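Local coordinates for protein NAD(P)H-hydrate epimerase (Saccharomyces cerevisiae, PDB 1JZT) that catalyses the epimerisation of the S and R forms of NAD(P)HX, a hydration-damaged form of NAD(P)H, so that a partner dehydratase can repair both, at residues R224-A227 and N228-G231; E14-K17 and E18-P22; I24-T27 and L28-M32; A35-S38 and V39-V43. All blocks are in the same frame, centred on the assembly; numbering follows the deposited sequence.

Contact 1 of 4, residues R224-A227 and N228-G231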
ATOM      1  N   ARG A 224      12.578 -19.509  -5.083  1.00 21.56           N
ATOM      2  CA  ARG A 224      11.943 -20.672  -4.468  1.00 25.08           C
ATOM      3  C   ARG A 224      12.519 -21.111  -3.120  1.00 24.60           C
ATOM      4  O   ARG A 224      11.807 -21.155  -2.118  1.00 24.66           O
ATOM      5  CB  ARG A 224      11.988 -21.851  -5.442  1.00 28.04           C
ATOM      6  CG  ARG A 224      11.192 -23.061  -5.000  1.00 33.56           C
ATOM      7  CD  ARG A 224      11.418 -24.219  -5.955  1.00 38.93           C
ATOM      8  NE  ARG A 224      10.655 -25.402  -5.570  1.00 43.91           N
ATOM      9  CZ  ARG A 224       9.329 -25.476  -5.602  1.00 46.56           C
ATOM     10  NH1 ARG A 224       8.618 -24.429  -6.006  1.00 48.19           N
ATOM     11  NH2 ARG A 224       8.716 -26.594  -5.231  1.00 47.60           N
ATOM     12  N   ASP A 225      13.806 -21.442  -3.098  1.00 24.49           N
ATOM     13  CA  ASP A 225      14.451 -21.901  -1.872  1.00 24.84           C
ATOM     14  C   ASP A 225      14.286 -20.930  -0.705  1.00 22.56           C
ATOM     15  O   ASP A 225      14.096 -21.352   0.433  1.00 23.62           O
ATOM     16  CB  ASP A 225      15.936 -22.155  -2.125  1.00 29.41           C
ATOM     17  CG  ASP A 225      16.688 -20.894  -2.480  1.00 33.22           C
ATOM     18  OD1 ASP A 225      16.294 -20.215  -3.456  1.00 37.69           O
ATOM     19  OD2 ASP A 225      17.674 -20.578  -1.782  1.00 36.98           O
ATOM     20  N   PHE A 226      14.354 -19.635  -0.989  1.00 19.70           N
ATOM     21  CA  PHE A 226      14.219 -18.614   0.046  1.00 17.66           C
ATOM     22  C   PHE A 226      12.817 -18.660   0.640  1.00 17.46           C
ATOM     23  O   PHE A 226      12.652 -18.664   1.860  1.00 17.16           O
ATOM     24  CB  PHE A 226      14.478 -17.227  -0.542  1.00 15.78           C
ATOM     25  CG  PHE A 226      14.471 -16.124   0.473  1.00 15.04           C
ATOM     26  CD1 PHE A 226      15.523 -15.982   1.371  1.00 14.71           C
ATOM     27  CD2 PHE A 226      13.421 -15.212   0.520  1.00 15.86           C
ATOM     28  CE1 PHE A 226      15.534 -14.944   2.302  1.00 14.23           C
ATOM     29  CE2 PHE A 226      13.420 -14.171   1.446  1.00 16.47           C
ATOM     30  CZ  PHE A 226      14.481 -14.033   2.341  1.00 15.42           C
ATOM     31  N   ALA A 227      11.812 -18.680  -0.232  1.00 16.21           N
ATOM     32  CA  ALA A 227      10.422 -18.738   0.204  1.00 17.05           C
ATOM     33  C   ALA A 227      10.196 -19.992   1.044  1.00 16.85           C
ATOM     34  O   ALA A 227       9.698 -19.913   2.165  1.00 15.62           O
ATOM     35  CB  ALA A 227       9.487 -18.742  -1.007  1.00 16.45           C
ATOM     36  N   ASN A 228      10.567 -21.148   0.500  1.00 17.08           N
ATOM     37  CA  ASN A 228      10.399 -22.412   1.215  1.00 17.68           C
ATOM     38  C   ASN A 228      11.033 -22.353   2.602  1.00 18.74           C
ATOM     39  O   ASN A 228      10.485 -22.889   3.566  1.00 18.03           O
ATOM     40  CB  ASN A 228      11.005 -23.571   0.416  1.00 18.37           C
ATOM     41  CG  ASN A 228      10.228 -23.874  -0.861  1.00 21.55           C
ATOM     42  OD1 ASN A 228       9.143 -23.332  -1.086  1.00 24.26           O
ATOM     43  ND2 ASN A 228      10.775 -24.746  -1.696  1.00 21.68           N
ATOM     44  N   LYS A 229      12.185 -21.699   2.699  1.00 19.82           N
ATOM     45  CA  LYS A 229      12.880 -21.569   3.972  1.00 22.04           C
ATOM     46  C   LYS A 229      11.998 -20.866   4.993  1.00 22.30           C
ATOM     47  O   LYS A 229      12.084 -21.131   6.194  1.00 22.47           O
ATOM     48  CB  LYS A 229      14.173 -20.770   3.797  1.00 23.32           C
ATOM     49  CG  LYS A 229      14.887 -20.488   5.107  1.00 24.95           C
ATOM     50  CD  LYS A 229      16.240 -19.858   4.879  1.00 27.98           C
ATOM     51  CE  LYS A 229      16.126 -18.402   4.491  1.00 28.77           C
ATOM     52  NZ  LYS A 229      17.479 -17.811   4.289  1.00 32.02           N
ATOM     53  N   PHE A 230      11.149 -19.968   4.512  1.00 21.81           N
ATOM     54  CA  PHE A 230      10.269 -19.220   5.394  1.00 20.97           C
ATOM     55  C   PHE A 230       8.852 -19.765   5.462  1.00 20.75           C
ATOM     56  O   PHE A 230       7.932 -19.077   5.904  1.00 22.07           O
ATOM     57  CB  PHE A 230      10.268 -17.747   4.986  1.00 19.17           C
ATOM     58  CG  PHE A 230      11.454 -16.984   5.496  1.00 19.12           C
ATOM     59  CD1 PHE A 230      11.482 -16.524   6.809  1.00 17.71           C
ATOM     60  CD2 PHE A 230      12.549 -16.734   4.673  1.00 17.87           C
ATOM     61  CE1 PHE A 230      12.582 -15.821   7.295  1.00 20.73           C
ATOM     62  CE2 PHE A 230      13.654 -16.034   5.150  1.00 18.62           C
ATOM     63  CZ  PHE A 230      13.672 -15.575   6.466  1.00 19.24           C
ATOM     64  N   GLY A 231       8.684 -21.005   5.015  1.00 20.33           N
ATOM     65  CA  GLY A 231       7.383 -21.642   5.081  1.00 20.46           C
ATOM     66  C   GLY A 231       6.382 -21.422   3.966  1.00 22.22           C
ATOM     67  O   GLY A 231       5.236 -21.854   4.092  1.00 21.87           O
TER
HETATM   68  O   HOH W   1      17.366 -19.336   1.289  1.00 27.86           O
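Two phenyl rings four residues apart, Phe226 and Phe230, meet edge-to-face just where helix 224-229 ends. The edge of Phe230 is turned toward the face of Phe226, with the planes 60° apart and Phe230 CE2 3.5 Å from Phe226 CZ. Swinging CG of Phe226 anti to its own N (chi1 -175°) carries that ring down the helix to its partner. On the same edge, Phe230 CD2 comes within 3.4 Å of the Phe226 carbonyl O. The helix closes in a Schellman motif: Gly231, at positive phi, gives its N-H to Asn228 O, and Phe232 N reaches back to Ala227 O. Phe230 N leans mainly on Ala227 O at 2.8 Å and only weakly on Phe226 O. Both rings pack on helix 9-19, Phe226 on Glu18 and Leu19, Phe230 on Ile15 and Glu18. Replacing Phe226 with alanine would probably leave the Phe230 edge without a ring to rest on and open a gap against helix 9-19. Lys229, bent at chi3, passes obliquely by Phe226 with NZ 4.0 Å from CD1, and makes its salt bridge with Glu18. Charge pairing and aromatic packing thus dock the same short helix onto the same neighbour.

Contact 2 of 4, residues E14-K17 and E18-P22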
ATOM      1  N   GLU A  14      12.209 -10.660   9.580  1.00 19.41           N
ATOM      2  CA  GLU A  14      13.415 -11.438   9.315  1.00 19.60           C
ATOM      3  C   GLU A  14      13.675 -11.505   7.813  1.00 19.92           C
ATOM      4  O   GLU A  14      14.818 -11.408   7.367  1.00 17.04           O
ATOM      5  CB  GLU A  14      13.262 -12.857   9.872  1.00 21.35           C
ATOM      6  CG  GLU A  14      13.441 -12.950  11.385  1.00 25.42           C
ATOM      7  CD  GLU A  14      13.021 -14.300  11.947  1.00 28.03           C
ATOM      8  OE1 GLU A  14      13.368 -15.339  11.345  1.00 28.33           O
ATOM      9  OE2 GLU A  14      12.352 -14.319  13.001  1.00 31.73           O
ATOM     10  N   ILE A  15      12.612 -11.674   7.033  1.00 19.75           N
ATOM     11  CA  ILE A  15      12.749 -11.743   5.583  1.00 19.91           C
ATOM     12  C   ILE A  15      13.355 -10.445   5.063  1.00 19.76           C
ATOM     13  O   ILE A  15      14.357 -10.458   4.350  1.00 19.34           O
ATOM     14  CB  ILE A  15      11.385 -11.979   4.903  1.00 18.94           C
ATOM     15  CG1 ILE A  15      10.927 -13.418   5.170  1.00 20.10           C
ATOM     16  CG2 ILE A  15      11.495 -11.700   3.406  1.00 17.39           C
ATOM     17  CD1 ILE A  15       9.533 -13.742   4.673  1.00 21.91           C
ATOM     18  N   ASP A  16      12.742  -9.325   5.425  1.00 21.09           N
ATOM     19  CA  ASP A  16      13.228  -8.020   4.999  1.00 23.19           C
ATOM     20  C   ASP A  16      14.676  -7.811   5.406  1.00 22.91           C
ATOM     21  O   ASP A  16      15.479  -7.290   4.630  1.00 21.28           O
ATOM     22  CB  ASP A  16      12.372  -6.916   5.606  1.00 26.36           C
ATOM     23  CG  ASP A  16      11.336  -6.393   4.641  1.00 29.03           C
ATOM     24  OD1 ASP A  16      10.824  -7.191   3.832  1.00 32.49           O
ATOM     25  OD2 ASP A  16      11.030  -5.185   4.699  1.00 32.48           O
ATOM     26  N   LYS A  17      15.004  -8.217   6.627  1.00 21.40           N
ATOM     27  CA  LYS A  17      16.362  -8.068   7.128  1.00 22.09           C
ATOM     28  C   LYS A  17      17.332  -8.864   6.268  1.00 20.28           C
ATOM     29  O   LYS A  17      18.416  -8.390   5.943  1.00 20.62           O
ATOM     30  CB  LYS A  17      16.453  -8.541   8.582  1.00 23.69           C
ATOM     31  CG  LYS A  17      17.855  -8.463   9.169  1.00 26.82           C
ATOM     32  CD  LYS A  17      17.923  -9.107  10.556  1.00 28.30           C
ATOM     33  CE  LYS A  17      19.371  -9.289  11.006  1.00 31.06           C
ATOM     34  NZ  LYS A  17      19.504  -9.972  12.332  1.00 33.43           N
ATOM     35  N   GLU A  18      16.943 -10.079   5.903  1.00 19.18           N
ATOM     36  CA  GLU A  18      17.807 -10.906   5.080  1.00 20.66           C
ATOM     37  C   GLU A  18      17.921 -10.386   3.657  1.00 18.68           C
ATOM     38  O   GLU A  18      19.021 -10.336   3.101  1.00 16.76           O
ATOM     39  CB  GLU A  18      17.315 -12.354   5.057  1.00 21.32           C
ATOM     40  CG  GLU A  18      17.767 -13.166   6.258  1.00 26.88           C
ATOM     41  CD  GLU A  18      17.451 -14.637   6.115  1.00 29.02           C
ATOM     42  OE1 GLU A  18      17.791 -15.220   5.059  1.00 29.17           O
ATOM     43  OE2 GLU A  18      16.875 -15.214   7.064  1.00 32.76           O
ATOM     44  N   LEU A  19      16.794  -9.998   3.065  1.00 16.87           N
ATOM     45  CA  LEU A  19      16.808  -9.499   1.694  1.00 17.54           C
ATOM     46  C   LEU A  19      17.779  -8.340   1.509  1.00 18.91           C
ATOM     47  O   LEU A  19      18.493  -8.275   0.508  1.00 18.69           O
ATOM     48  CB  LEU A  19      15.404  -9.074   1.255  1.00 15.78           C
ATOM     49  CG  LEU A  19      14.410 -10.211   1.026  1.00 14.31           C
ATOM     50  CD1 LEU A  19      13.053  -9.637   0.608  1.00 15.18           C
ATOM     51  CD2 LEU A  19      14.939 -11.149  -0.058  1.00 16.87           C
HETATM   52  N   MSE A  20      17.826  -7.429   2.470  1.00 19.85           N
HETATM   53  CA  MSE A  20      18.732  -6.303   2.336  1.00 21.97           C
HETATM   54  C   MSE A  20      20.050  -6.477   3.079  1.00 21.15           C
HETATM   55  O   MSE A  20      20.797  -5.521   3.271  1.00 22.53           O
HETATM   56  CB  MSE A  20      18.016  -5.011   2.739  1.00 24.68           C
HETATM   57  CG  MSE A  20      17.070  -4.532   1.637  1.00 27.29           C
HETATM   58 SE   MSE A  20      15.751  -3.269   2.227  0.83 32.53          SE
HETATM   59  CE  MSE A  20      14.571  -4.511   3.135  1.00 31.49           C
ATOM     60  N   GLY A  21      20.335  -7.716   3.476  1.00 21.54           N
ATOM     61  CA  GLY A  21      21.582  -8.011   4.161  1.00 21.96           C
ATOM     62  C   GLY A  21      22.717  -8.151   3.156  1.00 22.13           C
ATOM     63  O   GLY A  21      22.462  -8.255   1.958  1.00 19.70           O
ATOM     64  N   PRO A  22      23.984  -8.164   3.607  1.00 23.67           N
ATOM     65  CA  PRO A  22      25.157  -8.288   2.733  1.00 23.39           C
ATOM     66  C   PRO A  22      25.139  -9.500   1.805  1.00 23.92           C
ATOM     67  O   PRO A  22      25.611  -9.432   0.670  1.00 24.79           O
ATOM     68  CB  PRO A  22      26.318  -8.343   3.724  1.00 23.98           C
ATOM     69  CG  PRO A  22      25.825  -7.496   4.849  1.00 24.89           C
ATOM     70  CD  PRO A  22      24.401  -7.969   5.007  1.00 22.58           C
TER
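Met20, present as selenomethionine, doubles back over Asp16 at the end of helix 9-19, and its side chain can be followed atom by atom. CB stands 3.9 Å from the carbonyl O of Asp16, the oxygen that accepts the Met20 N-H. CG packs on the backbone O of Phe26. The selenium then comes beside the helix that follows, where it touches Leu31. A bend at the last torsion (chi3 -76°) turns the methyl back, and CE ends 3.3 Å from Asp16 O and 3.9 Å from Asp16 OD2, the two side chains running side by side in one direction. This is the last turn of a helix in the YjeF N-terminal fold: Met20 is the first residue to leave helical angles, and Gly21 N still bonds to Glu18 O. Asp16 itself touches Phe143, part of the predicted NADPHX site. One residue back on each side, Ile15 and Leu19 also lie alongside each other, CG2 to CD1 at 3.8 Å, on the side of the helix that meets Phe226 and Phe230. Leu19 N makes a nearly straight bond to Ile15 O, 2.8 Å long, and Leu19 CG sits close over that same oxygen.

Contact 3 of 4, residues I24-T27 and L28-M32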
ATOM      1  N   ILE A  24      22.393 -11.305   0.437  1.00 20.66           N
ATOM      2  CA  ILE A  24      21.457 -11.163  -0.680  1.00 19.20           C
ATOM      3  C   ILE A  24      21.808  -9.935  -1.512  1.00 16.86           C
ATOM      4  O   ILE A  24      21.879 -10.006  -2.741  1.00 16.90           O
ATOM      5  CB  ILE A  24      19.996 -11.016  -0.185  1.00 19.70           C
ATOM      6  CG1 ILE A  24      19.651 -12.132   0.795  1.00 22.20           C
ATOM      7  CG2 ILE A  24      19.035 -11.042  -1.369  1.00 19.04           C
ATOM      8  CD1 ILE A  24      19.857 -13.517   0.252  1.00 24.98           C
ATOM      9  N   GLY A  25      21.995  -8.804  -0.841  1.00 13.22           N
ATOM     10  CA  GLY A  25      22.379  -7.589  -1.533  1.00 13.44           C
ATOM     11  C   GLY A  25      21.301  -6.688  -2.105  1.00 12.59           C
ATOM     12  O   GLY A  25      21.622  -5.761  -2.844  1.00 14.04           O
ATOM     13  N   PHE A  26      20.032  -6.937  -1.794  1.00 12.09           N
ATOM     14  CA  PHE A  26      18.974  -6.068  -2.308  1.00 12.06           C
ATOM     15  C   PHE A  26      19.049  -4.707  -1.629  1.00 13.11           C
ATOM     16  O   PHE A  26      19.425  -4.613  -0.461  1.00 14.18           O
ATOM     17  CB  PHE A  26      17.594  -6.694  -2.066  1.00 13.10           C
ATOM     18  CG  PHE A  26      17.075  -7.474  -3.234  1.00 13.37           C
ATOM     19  CD1 PHE A  26      16.945  -6.864  -4.479  1.00 13.74           C
ATOM     20  CD2 PHE A  26      16.707  -8.809  -3.098  1.00 13.46           C
ATOM     21  CE1 PHE A  26      16.457  -7.573  -5.576  1.00 13.78           C
ATOM     22  CE2 PHE A  26      16.218  -9.528  -4.190  1.00 13.26           C
ATOM     23  CZ  PHE A  26      16.092  -8.904  -5.434  1.00 13.39           C
ATOM     24  N   THR A  27      18.712  -3.651  -2.363  1.00 13.68           N
ATOM     25  CA  THR A  27      18.726  -2.309  -1.798  1.00 12.19           C
ATOM     26  C   THR A  27      17.292  -1.870  -1.551  1.00 13.69           C
ATOM     27  O   THR A  27      16.371  -2.319  -2.237  1.00 11.80           O
ATOM     28  CB  THR A  27      19.386  -1.277  -2.742  1.00 12.86           C
ATOM     29  OG1 THR A  27      18.596  -1.131  -3.931  1.00 10.83           O
ATOM     30  CG2 THR A  27      20.796  -1.722  -3.117  1.00 10.16           C
ATOM     31  N   LEU A  28      17.100  -1.004  -0.560  1.00 11.77           N
ATOM     32  CA  LEU A  28      15.768  -0.508  -0.238  1.00 12.09           C
ATOM     33  C   LEU A  28      15.155   0.182  -1.453  1.00 12.49           C
ATOM     34  O   LEU A  28      13.953   0.066  -1.702  1.00 10.72           O
ATOM     35  CB  LEU A  28      15.835   0.489   0.923  1.00 11.80           C
ATOM     36  CG  LEU A  28      14.509   1.174   1.284  1.00 14.65           C
ATOM     37  CD1 LEU A  28      13.516   0.134   1.794  1.00 15.57           C
ATOM     38  CD2 LEU A  28      14.756   2.244   2.338  1.00 17.00           C
ATOM     39  N   GLN A  29      15.985   0.907  -2.201  1.00 11.40           N
ATOM     40  CA  GLN A  29      15.522   1.615  -3.385  1.00 11.05           C
ATOM     41  C   GLN A  29      14.829   0.672  -4.373  1.00 10.94           C
ATOM     42  O   GLN A  29      13.758   0.986  -4.892  1.00  9.45           O
ATOM     43  CB  GLN A  29      16.694   2.316  -4.083  1.00 11.17           C
ATOM     44  CG  GLN A  29      17.267   3.533  -3.344  1.00 13.18           C
ATOM     45  CD  GLN A  29      18.255   3.178  -2.242  1.00 15.08           C
ATOM     46  OE1 GLN A  29      18.657   2.023  -2.087  1.00 14.13           O
ATOM     47  NE2 GLN A  29      18.665   4.183  -1.475  1.00 16.26           N
ATOM     48  N   GLN A  30      15.448  -0.475  -4.637  1.00  8.70           N
ATOM     49  CA  GLN A  30      14.876  -1.448  -5.560  1.00 10.35           C
ATOM     50  C   GLN A  30      13.572  -2.037  -5.040  1.00 10.07           C
ATOM     51  O   GLN A  30      12.553  -2.033  -5.735  1.00  9.87           O
ATOM     52  CB  GLN A  30      15.842  -2.605  -5.797  1.00  6.90           C
ATOM     53  CG  GLN A  30      17.059  -2.286  -6.654  1.00  9.75           C
ATOM     54  CD  GLN A  30      18.070  -3.412  -6.583  1.00 10.19           C
ATOM     55  OE1 GLN A  30      18.830  -3.509  -5.622  1.00 11.79           O
ATOM     56  NE2 GLN A  30      18.067  -4.289  -7.586  1.00 10.82           N
ATOM     57  N   LEU A  31      13.606  -2.556  -3.821  1.00  9.71           N
ATOM     58  CA  LEU A  31      12.419  -3.185  -3.250  1.00 11.05           C
ATOM     59  C   LEU A  31      11.220  -2.245  -3.152  1.00  9.91           C
ATOM     60  O   LEU A  31      10.090  -2.634  -3.460  1.00  9.43           O
ATOM     61  CB  LEU A  31      12.749  -3.769  -1.877  1.00 11.60           C
ATOM     62  CG  LEU A  31      13.815  -4.872  -1.875  1.00 14.24           C
ATOM     63  CD1 LEU A  31      13.947  -5.448  -0.469  1.00 14.20           C
ATOM     64  CD2 LEU A  31      13.439  -5.975  -2.865  1.00 15.63           C
HETATM   65  N   MSE A  32      11.474  -1.012  -2.724  1.00  9.60           N
HETATM   66  CA  MSE A  32      10.422  -0.018  -2.584  1.00  9.18           C
HETATM   67  C   MSE A  32       9.846   0.375  -3.948  1.00  8.61           C
HETATM   68  O   MSE A  32       8.636   0.573  -4.094  1.00  8.72           O
HETATM   69  CB  MSE A  32      10.969   1.208  -1.846  1.00 11.64           C
HETATM   70  CG  MSE A  32       9.926   2.254  -1.485  1.00 14.10           C
HETATM   71 SE   MSE A  32      10.558   3.404  -0.030  0.90 20.06          SE
HETATM   72  CE  MSE A  32      10.433   2.123   1.417  1.00 15.93           C
TER
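Gln30 OE1 takes two hydrogen bonds from Thr27: OG1 donates to it at 2.9 Å, in the carbonyl plane on a lone pair, and the Thr27 backbone N donates at 3.3 Å from a position tilted out of that plane. The exchange runs the other way too, since Gln30 N gives its hydrogen to Thr27 OG1 at 3.3 Å. This is a capping box, with Thr27 as the N-cap of helix 28-46. The threonine hydroxyl lies between its own N and carbonyl carbon (chi1 65°), which faces it toward the first turn, where it can accept from Gln30 N while donating to OE1. Leu31 N then bonds to Thr27 O in a nearly straight line, the first regular helical step. Gln29 bends round so that its OE1 comes 3.4 Å from Thr27 CB. A valine here, with no hydroxyl, would probably leave Gln30 N without its capping acceptor and the glutamine amide, held then by the Thr27 N-H alone, freer to turn.

Just before the cap, Phe26 packs on the same turn. Leu31 CD2 sits over one face of its ring in a CH-pi contact, 4.1 Å from the centroid, while Gln30 OE1 approaches the ring edge. Leu28 reaches across to Asn69, in the predicted NADPHX site. The box gives partners to Gln30 N and Thr27 N, amides that a helix start would probably leave without an acceptor in the helix, and the Phe26 and Leu31 pair adds a hydrophobic hold on the incoming loop.

Contact 4 of 4, residues A35-S38 and V39-V43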
ATOM      1  N   ALA A  35       7.823  -2.594  -5.049  1.00  9.28           N
ATOM      2  CA  ALA A  35       6.622  -2.695  -4.219  1.00  9.91           C
ATOM      3  C   ALA A  35       5.597  -1.630  -4.606  1.00 10.60           C
ATOM      4  O   ALA A  35       4.412  -1.929  -4.784  1.00  9.50           O
ATOM      5  CB  ALA A  35       6.984  -2.558  -2.743  1.00 10.34           C
ATOM      6  N   GLY A  36       6.054  -0.387  -4.722  1.00 10.19           N
ATOM      7  CA  GLY A  36       5.164   0.700  -5.096  1.00  9.17           C
ATOM      8  C   GLY A  36       4.573   0.471  -6.476  1.00 10.41           C
ATOM      9  O   GLY A  36       3.425   0.849  -6.747  1.00 10.00           O
ATOM     10  N   PHE A  37       5.357  -0.146  -7.357  1.00  8.46           N
ATOM     11  CA  PHE A  37       4.889  -0.434  -8.709  1.00  9.34           C
ATOM     12  C   PHE A  37       3.723  -1.413  -8.621  1.00  7.46           C
ATOM     13  O   PHE A  37       2.681  -1.221  -9.263  1.00  7.17           O
ATOM     14  CB  PHE A  37       6.002  -1.050  -9.563  1.00  8.59           C
ATOM     15  CG  PHE A  37       5.568  -1.375 -10.969  1.00 10.42           C
ATOM     16  CD1 PHE A  37       5.610  -0.405 -11.962  1.00 11.50           C
ATOM     17  CD2 PHE A  37       5.042  -2.626 -11.277  1.00 12.38           C
ATOM     18  CE1 PHE A  37       5.127  -0.665 -13.244  1.00 14.56           C
ATOM     19  CE2 PHE A  37       4.550  -2.901 -12.560  1.00 14.06           C
ATOM     20  CZ  PHE A  37       4.596  -1.913 -13.541  1.00 13.02           C
ATOM     21  N   SER A  38       3.899  -2.453  -7.809  1.00  7.19           N
ATOM     22  CA  SER A  38       2.867  -3.472  -7.617  1.00  7.23           C
ATOM     23  C   SER A  38       1.539  -2.849  -7.211  1.00  8.12           C
ATOM     24  O   SER A  38       0.500  -3.134  -7.797  1.00  6.96           O
ATOM     25  CB  SER A  38       3.298  -4.469  -6.536  1.00  8.96           C
ATOM     26  OG  SER A  38       4.366  -5.275  -6.980  1.00  8.66           O
ATOM     27  N   VAL A  39       1.581  -2.009  -6.184  1.00  8.38           N
ATOM     28  CA  VAL A  39       0.377  -1.342  -5.706  1.00  7.78           C
ATOM     29  C   VAL A  39      -0.298  -0.560  -6.829  1.00  6.31           C
ATOM     30  O   VAL A  39      -1.506  -0.650  -7.011  1.00  4.05           O
ATOM     31  CB  VAL A  39       0.688  -0.360  -4.563  1.00  7.71           C
ATOM     32  CG1 VAL A  39      -0.595   0.345  -4.119  1.00  9.39           C
ATOM     33  CG2 VAL A  39       1.318  -1.110  -3.395  1.00 10.21           C
ATOM     34  N   ALA A  40       0.474   0.231  -7.567  1.00  5.61           N
ATOM     35  CA  ALA A  40      -0.080   1.006  -8.679  1.00  5.39           C
ATOM     36  C   ALA A  40      -0.736   0.089  -9.715  1.00  5.01           C
ATOM     37  O   ALA A  40      -1.832   0.368 -10.214  1.00  4.68           O
ATOM     38  CB  ALA A  40       1.016   1.819  -9.335  1.00  5.34           C
ATOM     39  N   GLN A  41      -0.063  -1.006 -10.052  1.00  6.24           N
ATOM     40  CA  GLN A  41      -0.620  -1.945 -11.023  1.00  8.56           C
ATOM     41  C   GLN A  41      -1.963  -2.524 -10.524  1.00  8.63           C
ATOM     42  O   GLN A  41      -2.894  -2.699 -11.311  1.00  9.93           O
ATOM     43  CB  GLN A  41       0.397  -3.062 -11.313  1.00  8.53           C
ATOM     44  CG  GLN A  41       0.066  -3.950 -12.520  1.00 11.63           C
ATOM     45  CD  GLN A  41       1.233  -4.850 -12.924  1.00 11.67           C
ATOM     46  OE1 GLN A  41       1.753  -5.607 -12.111  1.00  9.70           O
ATOM     47  NE2 GLN A  41       1.639  -4.770 -14.187  1.00 12.24           N
ATOM     48  N   ALA A  42      -2.073  -2.805  -9.224  1.00  9.36           N
ATOM     49  CA  ALA A  42      -3.319  -3.346  -8.651  1.00  8.42           C
ATOM     50  C   ALA A  42      -4.458  -2.334  -8.773  1.00  9.33           C
ATOM     51  O   ALA A  42      -5.602  -2.691  -9.083  1.00  7.85           O
ATOM     52  CB  ALA A  42      -3.116  -3.721  -7.171  1.00  7.93           C
ATOM     53  N   VAL A  43      -4.147  -1.067  -8.517  1.00  9.70           N
ATOM     54  CA  VAL A  43      -5.143  -0.002  -8.609  1.00 10.10           C
ATOM     55  C   VAL A  43      -5.633   0.134 -10.049  1.00 10.34           C
ATOM     56  O   VAL A  43      -6.834   0.250 -10.304  1.00 10.55           O
ATOM     57  CB  VAL A  43      -4.549   1.343  -8.157  1.00 10.95           C
ATOM     58  CG1 VAL A  43      -5.517   2.479  -8.470  1.00  9.94           C
ATOM     59  CG2 VAL A  43      -4.241   1.289  -6.672  1.00 10.68           C
TER
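Both Phe37 and Gln41 set CG opposite their own backbone N (chi1 180° and -168°), and one helical turn apart this brings the ring and the extended glutamine chain together. They cross at a slant, ring and amide planes 73° apart. Phe37 CE2 does the touching: it lies 3.8 Å from Gln41 NE2 and 3.9 Å from Gln41 CD, with Gln41 OE1 as near as that carbon. The Phe37 ring also makes an edge-to-face contact with His80, and Gln41 OE1 accepts from Gln242 N, a bond which probably sets which way round the amide sits.

Helix 28-46 packs here against both helix 69-83 and the sheet of the Rossmann-like fold, with Ala35 and Ala42 against strand 194-198, Val39 on Cys77 and Ala40 on His80. Ser38 handles the polar needs of this buried side: its OG bonds to Leu34 O within the helix, to Gln242 O in the chain just before strand 243-245, and to Gly219 N just after strand 214-218. Along the backbone, Gln41 N meets Phe37 O at 2.9 Å and Ala42 N meets Ser38 O at 3.0 Å. One branch of Val39, CG2, lies back along the helix, 3.5 Å from the carbonyl O of Ala35, the same oxygen that accepts the Val39 N-H.

How the contacts relate
Contact 4 is the buried one, its centre about 8 Å from the centre of the chain, where small side chains and a few anchored polar atoms fit the helix against sheet and helix. Contact 3 is a surface contact at the start of the same helix 28-46, and its chemistry is that of capping. Contacts 1 and 2, partly buried and farther out, both end helices, and they hold each other through charge and ring packing, which contact 4 replaces with hydrogen bonds to backbone atoms. Contact 2 also meets contact 3 through a probable bond from Phe26 N to Leu19 O. Contacts 1 and 4 do not touch, their nearest atoms lying about 14 Å apart.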